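Local coordinates for capsular polysaccharide export system protein KpsC (Thermosulfurimonas dismutans, PDB 6MGB) that probably transfers Kdo from CMP-Kdo as a beta-2,4 Kdo transferase, helping to build the conserved glycolipid that holds bacterial capsules, at residues S106-L111 and L298-Y303; G116-E121 and R285-L290; R128-I133 and E291-A296. All coordinates share one frame; numbering follows the deposited sequence. Where two conformers were deposited one is given.

Contact 1. Residues S106-L111 and L298-Y303; sequences SLLENL and LLYPRY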
loop_
_atom_site.group_PDB
_atom_site.type_symbol
_atom_site.label_atom_id
_atom_site.label_comp_id
_atom_site.label_asym_id
_atom_site.label_seq_id
_atom_site.Cartn_x
_atom_site.Cartn_y
_atom_site.Cartn_z
ATOM N N SER A 106 -12.525 -2.766 6.401
ATOM C CA SER A 106 -12.240 -1.618 5.554
ATOM C C SER A 106 -13.082 -1.749 4.293
ATOM O O SER A 106 -13.649 -2.809 4.013
ATOM C CB SER A 106 -10.751 -1.528 5.196
ATOM O OG SER A 106 -10.388 -2.546 4.276
ATOM N N LEU A 107 -13.171 -0.663 3.524
ATOM C CA LEU A 107 -13.877 -0.745 2.249
ATOM C C LEU A 107 -13.290 -1.849 1.380
ATOM O O LEU A 107 -14.029 -2.626 0.766
ATOM C CB LEU A 107 -13.822 0.599 1.522
ATOM C CG LEU A 107 -14.355 0.587 0.083
ATOM C CD1 LEU A 107 -15.830 0.202 0.049
ATOM C CD2 LEU A 107 -14.134 1.932 -0.588
ATOM N N LEU A 108 -11.959 -1.945 1.331
ATOM C CA LEU A 108 -11.320 -2.961 0.503
ATOM C C LEU A 108 -11.658 -4.361 0.998
ATOM O O LEU A 108 -12.007 -5.245 0.205
ATOM C CB LEU A 108 -9.806 -2.745 0.481
ATOM C CG LEU A 108 -8.990 -3.782 -0.296
ATOM C CD1 LEU A 108 -9.488 -3.920 -1.728
ATOM C CD2 LEU A 108 -7.514 -3.419 -0.286
ATOM N N GLU A 109 -11.561 -4.585 2.311
ATOM C CA GLU A 109 -11.894 -5.898 2.853
ATOM C C GLU A 109 -13.341 -6.259 2.549
ATOM O O GLU A 109 -13.651 -7.419 2.259
ATOM C CB GLU A 109 -11.643 -5.930 4.360
ATOM C CG GLU A 109 -11.734 -7.327 4.958
ATOM C CD GLU A 109 -11.667 -7.323 6.471
ATOM O OE1 GLU A 109 -10.586 -7.620 7.022
ATOM O OE2 GLU A 109 -12.695 -7.018 7.110
ATOM N N ASN A 110 -14.242 -5.275 2.610
ATOM C CA ASN A 110 -15.641 -5.536 2.289
ATOM C C ASN A 110 -15.804 -5.925 0.823
ATOM O O ASN A 110 -16.552 -6.854 0.500
ATOM C CB ASN A 110 -16.496 -4.312 2.621
ATOM C CG ASN A 110 -16.709 -4.129 4.115
ATOM O OD1 ASN A 110 -16.466 -5.039 4.910
ATOM N ND2 ASN A 110 -17.189 -2.950 4.500
ATOM N N LEU A 111 -15.111 -5.224 -0.080
ATOM C CA LEU A 111 -15.159 -5.594 -1.491
ATOM C C LEU A 111 -14.702 -7.031 -1.696
ATOM O O LEU A 111 -15.320 -7.787 -2.457
ATOM C CB LEU A 111 -14.291 -4.642 -2.317
ATOM C CG LEU A 111 -14.834 -3.230 -2.537
ATOM C CD1 LEU A 111 -13.768 -2.349 -3.163
ATOM C CD2 LEU A 111 -16.075 -3.262 -3.416
ATOM N N LEU A 298 -7.806 -1.354 -9.030
ATOM C CA LEU A 298 -8.725 -0.701 -9.959
ATOM C C LEU A 298 -9.888 -0.010 -9.248
ATOM O O LEU A 298 -10.176 1.160 -9.522
ATOM C CB LEU A 298 -9.258 -1.714 -10.978
ATOM C CG LEU A 298 -8.449 -1.844 -12.270
ATOM C CD1 LEU A 298 -7.123 -2.547 -12.019
ATOM C CD2 LEU A 298 -9.253 -2.574 -13.336
ATOM N N LEU A 299 -10.562 -0.710 -8.335
ATOM C CA LEU A 299 -11.778 -0.187 -7.718
ATOM C C LEU A 299 -11.508 0.681 -6.493
ATOM O O LEU A 299 -12.162 1.714 -6.309
ATOM C CB LEU A 299 -12.696 -1.340 -7.311
ATOM C CG LEU A 299 -13.116 -2.324 -8.405
ATOM C CD1 LEU A 299 -14.158 -3.290 -7.862
ATOM C CD2 LEU A 299 -13.643 -1.600 -9.636
ATOM N N TYR A 300 -10.560 0.274 -5.644
ATOM C CA TYR A 300 -10.426 0.899 -4.330
ATOM C C TYR A 300 -9.857 2.311 -4.420
ATOM O O TYR A 300 -10.458 3.232 -3.842
ATOM C CB TYR A 300 -9.594 -0.020 -3.427
ATOM C CG TYR A 300 -9.371 0.419 -1.997
ATOM C CD1 TYR A 300 -10.433 0.698 -1.143
ATOM C CD2 TYR A 300 -8.081 0.493 -1.482
ATOM C CE1 TYR A 300 -10.208 1.074 0.173
ATOM C CE2 TYR A 300 -7.848 0.865 -0.178
ATOM C CZ TYR A 300 -8.912 1.154 0.648
ATOM O OH TYR A 300 -8.672 1.520 1.954
ATOM N N PRO A 301 -8.752 2.564 -5.117
ATOM C CA PRO A 301 -8.205 3.924 -5.158
ATOM C C PRO A 301 -8.984 4.824 -6.104
ATOM O O PRO A 301 -9.690 4.370 -7.006
ATOM C CB PRO A 301 -6.770 3.718 -5.663
ATOM C CG PRO A 301 -6.553 2.220 -5.706
ATOM C CD PRO A 301 -7.910 1.638 -5.887
ATOM N N ARG A 302 -8.833 6.128 -5.883
ATOM C CA ARG A 302 -9.394 7.145 -6.765
ATOM C C ARG A 302 -8.266 7.747 -7.592
ATOM O O ARG A 302 -7.315 8.311 -7.039
ATOM C CB ARG A 302 -10.115 8.230 -5.967
ATOM C CG ARG A 302 -11.159 7.680 -5.018
ATOM C CD ARG A 302 -12.036 8.773 -4.448
ATOM N NE ARG A 302 -13.061 8.224 -3.567
ATOM C CZ ARG A 302 -14.029 8.939 -3.005
ATOM N NH1 ARG A 302 -14.114 10.244 -3.228
ATOM N NH2 ARG A 302 -14.916 8.346 -2.217
ATOM N N TYR A 303 -8.374 7.626 -8.910
ATOM C CA TYR A 303 -7.343 8.089 -9.824
ATOM C C TYR A 303 -7.741 9.407 -10.471
ATOM O O TYR A 303 -8.917 9.655 -10.753
ATOM C CB TYR A 303 -7.083 7.052 -10.921
ATOM C CG TYR A 303 -6.449 5.777 -10.424
ATOM C CD1 TYR A 303 -5.071 5.653 -10.355
ATOM C CD2 TYR A 303 -7.226 4.697 -10.026
ATOM C CE1 TYR A 303 -4.478 4.494 -9.896
ATOM C CE2 TYR A 303 -6.645 3.532 -9.571
ATOM C CZ TYR A 303 -5.268 3.437 -9.506
ATOM O OH TYR A 303 -4.679 2.280 -9.054
#
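The phenol ring of Tyr-300 lies against the first turn of helix 107-114, with the CB of Leu-108 over the middle of one face. This is a CH-pi contact in the GT-B fold of the enzyme, made where the chain leaves helix 289-299 and heads for strand 302-305. The CB of Leu-108 is 3.8 Å from the centroid of the Tyr-300 ring, only 8° off the ring normal. The CD2 methyl of Leu-108 lies on the same side of the ring plane, 4.1 Å from Tyr-300 CD2. The two side chains cross at about a right angle. Leu-107 comes to the edge instead. Its CB sits near the ring plane, 3.9 Å from Tyr-300 CE1, and its CD2 lies as close to Tyr-300 CD1.

Tyr-300 has its CG trans to the backbone N (chi1 -178°), which carries the ring away from its own backbone to the helix. Beyond the ring, its OH is hydrogen-bonded to Asp-94 OD2 at the end of strand 90-94. The same carboxylate oxygen takes the backbone N of Leu-107. One acceptor therefore ties the tyrosine and the start of the helix to the sheet. A turn later, Leu-111 makes a looser apolar contact with Leu-299, 4.4 Å from Leu-111 CD1 to Leu-299 CB.

Further out, Glu-109, which takes no part here, forms salt bridges with Arg-282 and Arg-283. Leu-108 also packs on Ala-295 and Ala-296, so the same leucine meets helix 289-299 and the residue that follows it. Ser-106 is the N-cap of helix 107-114: its OG accepts from Glu-109 N at 3.1 Å, with a nearly straight N-H to O angle of 171°.

Contact 2. Residues G116-E121 and R285-L290; sequences GWETPE and RRRTLL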
loop_
_atom_site.group_PDB
_atom_site.type_symbol
_atom_site.label_atom_id
_atom_site.label_comp_id
_atom_site.label_asym_id
_atom_site.label_seq_id
_atom_site.Cartn_x
_atom_site.Cartn_y
_atom_site.Cartn_z
ATOM N N GLY A 116 -19.928 -7.850 -5.358
ATOM C CA GLY A 116 -20.704 -6.760 -5.910
ATOM C C GLY A 116 -20.071 -6.067 -7.096
ATOM O O GLY A 116 -20.597 -5.040 -7.542
ATOM N N TRP A 117 -18.973 -6.602 -7.632
ATOM C CA TRP A 117 -18.182 -5.900 -8.633
ATOM C C TRP A 117 -17.557 -6.795 -9.693
ATOM O O TRP A 117 -17.001 -6.258 -10.656
ATOM C CB TRP A 117 -17.057 -5.115 -7.941
ATOM C CG TRP A 117 -16.249 -5.964 -7.003
ATOM C CD1 TRP A 117 -16.462 -6.143 -5.667
ATOM C CD2 TRP A 117 -15.105 -6.760 -7.336
ATOM N NE1 TRP A 117 -15.521 -6.999 -5.147
ATOM C CE2 TRP A 117 -14.675 -7.391 -6.151
ATOM C CE3 TRP A 117 -14.402 -7.000 -8.519
ATOM C CZ2 TRP A 117 -13.574 -8.245 -6.115
ATOM C CZ3 TRP A 117 -13.306 -7.847 -8.483
ATOM C CH2 TRP A 117 -12.904 -8.460 -7.290
ATOM N N GLU A 118 -17.613 -8.118 -9.562
ATOM C CA GLU A 118 -16.911 -9.017 -10.480
ATOM C C GLU A 118 -17.727 -9.161 -11.757
ATOM O O GLU A 118 -18.748 -9.852 -11.784
ATOM C CB GLU A 118 -16.674 -10.376 -9.831
ATOM C CG GLU A 118 -16.030 -10.318 -8.457
ATOM C CD GLU A 118 -17.047 -10.305 -7.334
ATOM O OE1 GLU A 118 -18.118 -9.681 -7.502
ATOM O OE2 GLU A 118 -16.780 -10.928 -6.284
ATOM N N THR A 119 -17.273 -8.511 -12.824
ATOM C CA THR A 119 -17.897 -8.628 -14.128
ATOM C C THR A 119 -16.853 -9.010 -15.164
ATOM O O THR A 119 -15.668 -8.706 -14.998
ATOM C CB THR A 119 -18.565 -7.314 -14.554
ATOM O OG1 THR A 119 -17.562 -6.315 -14.772
ATOM C CG2 THR A 119 -19.518 -6.838 -13.487
ATOM N N PRO A 120 -17.266 -9.672 -16.246
ATOM C CA PRO A 120 -16.313 -9.950 -17.331
ATOM C C PRO A 120 -15.590 -8.705 -17.809
ATOM O O PRO A 120 -14.400 -8.765 -18.140
ATOM C CB PRO A 120 -17.204 -10.547 -18.430
ATOM C CG PRO A 120 -18.395 -11.079 -17.714
ATOM C CD PRO A 120 -18.617 -10.174 -16.548
ATOM N N GLU A 121 -16.285 -7.567 -17.840
ATOM C CA GLU A 121 -15.680 -6.335 -18.331
ATOM C C GLU A 121 -14.607 -5.827 -17.375
ATOM O O GLU A 121 -13.515 -5.439 -17.809
ATOM C CB GLU A 121 -16.769 -5.282 -18.543
ATOM C CG GLU A 121 -16.460 -4.252 -19.618
ATOM C CD GLU A 121 -16.122 -2.891 -19.045
ATOM O OE1 GLU A 121 -15.071 -2.331 -19.421
ATOM O OE2 GLU A 121 -16.907 -2.383 -18.217
ATOM N N ARG A 285 -13.869 -15.165 2.318
ATOM C CA ARG A 285 -13.907 -15.503 0.903
ATOM C C ARG A 285 -12.496 -15.655 0.349
ATOM O O ARG A 285 -11.644 -14.786 0.553
ATOM C CB ARG A 285 -14.664 -14.432 0.122
ATOM C CG ARG A 285 -14.810 -14.743 -1.356
ATOM C CD ARG A 285 -16.098 -14.170 -1.909
ATOM N NE ARG A 285 -16.231 -14.418 -3.341
ATOM C CZ ARG A 285 -17.189 -13.907 -4.104
ATOM N NH1 ARG A 285 -17.224 -14.193 -5.399
ATOM N NH2 ARG A 285 -18.110 -13.108 -3.581
ATOM N N ARG A 286 -12.254 -16.762 -0.348
ATOM C CA ARG A 286 -10.993 -16.960 -1.045
ATOM C C ARG A 286 -11.008 -16.173 -2.348
ATOM O O ARG A 286 -12.026 -16.118 -3.045
ATOM C CB ARG A 286 -10.761 -18.444 -1.334
ATOM C CG ARG A 286 -11.030 -19.382 -0.162
ATOM C CD ARG A 286 -10.061 -19.161 0.988
ATOM N NE ARG A 286 -10.321 -17.914 1.700
ATOM C CZ ARG A 286 -9.508 -17.384 2.608
ATOM N NH1 ARG A 286 -8.369 -17.988 2.921
ATOM N NH2 ARG A 286 -9.833 -16.243 3.201
ATOM N N ARG A 287 -9.872 -15.563 -2.677
ATOM C CA ARG A 287 -9.765 -14.721 -3.859
ATOM C C ARG A 287 -8.555 -15.124 -4.688
ATOM O O ARG A 287 -7.519 -15.533 -4.157
ATOM C CB ARG A 287 -9.653 -13.236 -3.483
ATOM C CG ARG A 287 -10.934 -12.631 -2.940
ATOM C CD ARG A 287 -12.025 -12.611 -3.995
ATOM N NE ARG A 287 -13.199 -11.854 -3.571
ATOM C CZ ARG A 287 -14.258 -11.628 -4.342
ATOM N NH1 ARG A 287 -14.296 -12.097 -5.582
ATOM N NH2 ARG A 287 -15.282 -10.930 -3.873
ATOM N N THR A 288 -8.706 -15.009 -6.005
ATOM C CA THR A 288 -7.585 -15.157 -6.915
ATOM C C THR A 288 -6.752 -13.881 -6.927
ATOM O O THR A 288 -7.196 -12.812 -6.499
ATOM C CB THR A 288 -8.067 -15.455 -8.336
ATOM O OG1 THR A 288 -8.741 -14.305 -8.862
ATOM C CG2 THR A 288 -9.012 -16.652 -8.355
ATOM N N LEU A 289 -5.525 -14.001 -7.436
ATOM C CA LEU A 289 -4.664 -12.830 -7.556
ATOM C C LEU A 289 -5.327 -11.765 -8.418
ATOM O O LEU A 289 -5.342 -10.580 -8.063
ATOM C CB LEU A 289 -3.309 -13.235 -8.137
ATOM C CG LEU A 289 -2.198 -12.174 -8.213
ATOM C CD1 LEU A 289 -2.354 -11.245 -9.417
ATOM C CD2 LEU A 289 -2.112 -11.359 -6.926
ATOM N N LEU A 290 -5.893 -12.171 -9.556
ATOM C CA LEU A 290 -6.541 -11.205 -10.435
ATOM C C LEU A 290 -7.692 -10.503 -9.727
ATOM O O LEU A 290 -7.864 -9.287 -9.862
ATOM C CB LEU A 290 -7.031 -11.901 -11.705
ATOM C CG LEU A 290 -7.533 -10.975 -12.815
ATOM C CD1 LEU A 290 -6.401 -10.109 -13.349
ATOM C CD2 LEU A 290 -8.163 -11.780 -13.939
#
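Arg-287 grips a single carboxylate oxygen of Glu-118 end-on with two nitrogens. Both NH1 and NH2 of Arg-287 stand 2.8 Å from Glu-118 OE2, which lies in the guanidinium plane. Each bond is bent, at 144°, because one atom is shared between the two N-H groups. NH1 meets the anti lone pair of OE2. NH2 comes from the anti side too, but tilted out of the carboxylate plane.

Arg-285 adds charge without a hydrogen bond. Its NH1 is 3.4 Å from Glu-118 OE2, and the oxygen sits over the face of its guanidinium. The three residues make a salt-bridge network, with both arginines gathered on the one oxygen. The other oxygen, Glu-118 OE1, accepts from Trp-117 N at 3.2 Å. The bend of Glu-118 at chi2 (93°) folds the carboxylate back to reach it.

The Arg-287 guanidinium is sandwiched. Trp-117 CZ2 lies over one face, 3.9 Å from Arg-287 CZ, and Arg-285 NE lies over the opposite face.

Trp-117 NE1 bonds to Leu-111 O, and Arg-287 NE to Leu-112 O, so both residues hold on to helix 107-114. The indole also packs on Ala-294, Ala-295 and Leu-299 of helix 289-299 and on Leu-122 of helix 120-135. It sits where helices 107-114, 120-135 and 289-299 come together.

Contact 3. Residues R128-I133 and E291-A296; sequences RALKLI and ELFAAA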
loop_
_atom_site.group_PDB
_atom_site.type_symbol
_atom_site.label_atom_id
_atom_site.label_comp_id
_atom_site.label_asym_id
_atom_site.label_seq_id
_atom_site.Cartn_x
_atom_site.Cartn_y
_atom_site.Cartn_z
ATOM N N ARG A 128 -5.622 -6.390 -18.302
ATOM C CA ARG A 128 -4.860 -5.424 -19.089
ATOM C C ARG A 128 -3.941 -4.596 -18.200
ATOM O O ARG A 128 -2.752 -4.428 -18.496
ATOM C CB ARG A 128 -5.816 -4.519 -19.867
ATOM C CG ARG A 128 -6.250 -5.077 -21.214
ATOM C CD ARG A 128 -7.718 -4.786 -21.488
ATOM N NE ARG A 128 -8.050 -3.374 -21.312
ATOM C CZ ARG A 128 -9.289 -2.901 -21.216
ATOM N NH1 ARG A 128 -10.327 -3.725 -21.275
ATOM N NH2 ARG A 128 -9.493 -1.601 -21.057
ATOM N N ALA A 129 -4.480 -4.062 -17.102
ATOM C CA ALA A 129 -3.677 -3.224 -16.220
ATOM C C ALA A 129 -2.545 -4.021 -15.585
ATOM O O ALA A 129 -1.417 -3.528 -15.466
ATOM C CB ALA A 129 -4.564 -2.598 -15.144
ATOM N N LEU A 130 -2.825 -5.260 -15.177
ATOM C CA LEU A 130 -1.794 -6.082 -14.554
ATOM C C LEU A 130 -0.654 -6.362 -15.527
ATOM O O LEU A 130 0.523 -6.282 -15.157
ATOM C CB LEU A 130 -2.408 -7.386 -14.043
ATOM C CG LEU A 130 -1.469 -8.377 -13.350
ATOM C CD1 LEU A 130 -0.810 -7.757 -12.123
ATOM C CD2 LEU A 130 -2.238 -9.632 -12.967
ATOM N N LYS A 131 -0.981 -6.682 -16.781
ATOM C CA LYS A 131 0.064 -6.939 -17.766
ATOM C C LYS A 131 0.922 -5.699 -17.992
ATOM O O LYS A 131 2.153 -5.792 -18.062
ATOM C CB LYS A 131 -0.552 -7.411 -19.084
ATOM C CG LYS A 131 0.470 -7.620 -20.191
ATOM C CD LYS A 131 -0.159 -8.172 -21.458
ATOM C CE LYS A 131 0.827 -8.135 -22.616
ATOM N NZ LYS A 131 2.122 -8.790 -22.279
ATOM N N LEU A 132 0.291 -4.528 -18.111
ATOM C CA LEU A 132 1.049 -3.299 -18.320
ATOM C C LEU A 132 1.984 -3.022 -17.148
ATOM O O LEU A 132 3.141 -2.632 -17.344
ATOM C CB LEU A 132 0.093 -2.125 -18.534
ATOM C CG LEU A 132 -0.600 -2.050 -19.898
ATOM C CD1 LEU A 132 -1.757 -1.064 -19.859
ATOM C CD2 LEU A 132 0.388 -1.658 -20.990
ATOM N N ILE A 133 1.502 -3.222 -15.920
ATOM C CA ILE A 133 2.329 -2.972 -14.743
ATOM C C ILE A 133 3.514 -3.930 -14.710
ATOM O O ILE A 133 4.641 -3.535 -14.391
ATOM C CB ILE A 133 1.476 -3.072 -13.465
ATOM C CG1 ILE A 133 0.528 -1.872 -13.379
ATOM C CG2 ILE A 133 2.357 -3.146 -12.222
ATOM C CD1 ILE A 133 -0.548 -2.002 -12.320
ATOM N N GLU A 291 -8.485 -11.249 -8.955
ATOM C CA GLU A 291 -9.597 -10.636 -8.235
ATOM C C GLU A 291 -9.094 -9.673 -7.168
ATOM O O GLU A 291 -9.614 -8.560 -7.034
ATOM C CB GLU A 291 -10.478 -11.717 -7.608
ATOM C CG GLU A 291 -11.310 -12.500 -8.612
ATOM C CD GLU A 291 -12.056 -13.658 -7.976
ATOM O OE1 GLU A 291 -11.655 -14.097 -6.877
ATOM O OE2 GLU A 291 -13.044 -14.128 -8.575
ATOM N N LEU A 292 -8.083 -10.086 -6.403
ATOM C CA LEU A 292 -7.503 -9.209 -5.392
ATOM C C LEU A 292 -6.946 -7.942 -6.030
ATOM O O LEU A 292 -7.175 -6.831 -5.541
ATOM C CB LEU A 292 -6.412 -9.962 -4.631
ATOM C CG LEU A 292 -5.627 -9.200 -3.563
ATOM C CD1 LEU A 292 -6.552 -8.497 -2.589
ATOM C CD2 LEU A 292 -4.718 -10.167 -2.828
ATOM N N PHE A 293 -6.217 -8.097 -7.135
ATOM C CA PHE A 293 -5.665 -6.941 -7.835
ATOM C C PHE A 293 -6.767 -6.024 -8.353
ATOM O O PHE A 293 -6.661 -4.796 -8.252
ATOM C CB PHE A 293 -4.774 -7.419 -8.981
ATOM C CG PHE A 293 -4.328 -6.322 -9.904
ATOM C CD1 PHE A 293 -3.235 -5.534 -9.588
ATOM C CD2 PHE A 293 -4.999 -6.086 -11.093
ATOM C CE1 PHE A 293 -2.825 -4.527 -10.437
ATOM C CE2 PHE A 293 -4.590 -5.081 -11.947
ATOM C CZ PHE A 293 -3.504 -4.300 -11.619
ATOM N N ALA A 294 -7.834 -6.599 -8.915
ATOM C CA ALA A 294 -8.914 -5.785 -9.464
ATOM C C ALA A 294 -9.525 -4.886 -8.395
ATOM O O ALA A 294 -9.701 -3.681 -8.604
ATOM C CB ALA A 294 -9.982 -6.685 -10.084
ATOM N N ALA A 295 -9.859 -5.456 -7.238
ATOM C CA ALA A 295 -10.443 -4.656 -6.166
ATOM C C ALA A 295 -9.434 -3.658 -5.608
ATOM O O ALA A 295 -9.753 -2.480 -5.412
ATOM C CB ALA A 295 -10.961 -5.570 -5.056
ATOM N N ALA A 296 -8.206 -4.112 -5.353
ATOM C CA ALA A 296 -7.249 -3.286 -4.624
ATOM C C ALA A 296 -6.711 -2.146 -5.483
ATOM O O ALA A 296 -6.526 -1.027 -4.988
ATOM C CB ALA A 296 -6.100 -4.149 -4.107
#
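The ring of Phe-293 meets helix 120-135 on one face and along its outer edge. Leu-130 CB lies over that face, offset toward the rim, 4.2 Å from the ring centroid in a CH-pi contact. Leu-130 CD1 lies over the same face, nearer Phe-293 CD1 and CE1. Ile-133 comes from the opposite direction and puts its CD1 in the ring plane, 3.8 Å from Phe-293 CZ. Ala-129 CB is also at the edge, 4.0 Å from Phe-293 CE2. The chi1 of 171° swings the Phe-293 ring out from its own helix to meet helix 120-135.

This is a helix-helix crossing in the GT-B fold. The axes of the two short segments pass 10.8 Å apart at closest, at 93°, nearly perpendicular, and the phenylalanine spans the distance between them. An alanine in place of Phe-293 would probably open a gap between the helices and leave Leu-130, Ala-129 and Ile-133 without their shared packing partner.

Met-255 of helix 248-255 touches Leu-130, Ile-133 and Phe-293. That helix carries the CMP-binding residues Gln-248 and Glu-252, and the Ile-133 side chain is about 7 Å from that of Glu-252.

Helix 289-299 runs through all three contacts. Its N-terminal approach is in contact 2, its middle in contact 3, and its end, leading to strand 302-305, in contact 1. The partners come in the same half of the chain: helix 107-114, the loop 116-119 and helix 120-135. Contacts 2 and 3 are nested inside the loop closed by contact 1, and they cross each other along the chain. Centres lie about 13 Å apart for contacts 1 and 2 and for 1 and 3, and about 11 Å for 2 and 3. Trp-117 joins contact 2 to both others, packing on Leu-299 and Ala-294. Together they pack three helices into one cluster. Contacts 1 and 3 lie nearer the CMP pocket.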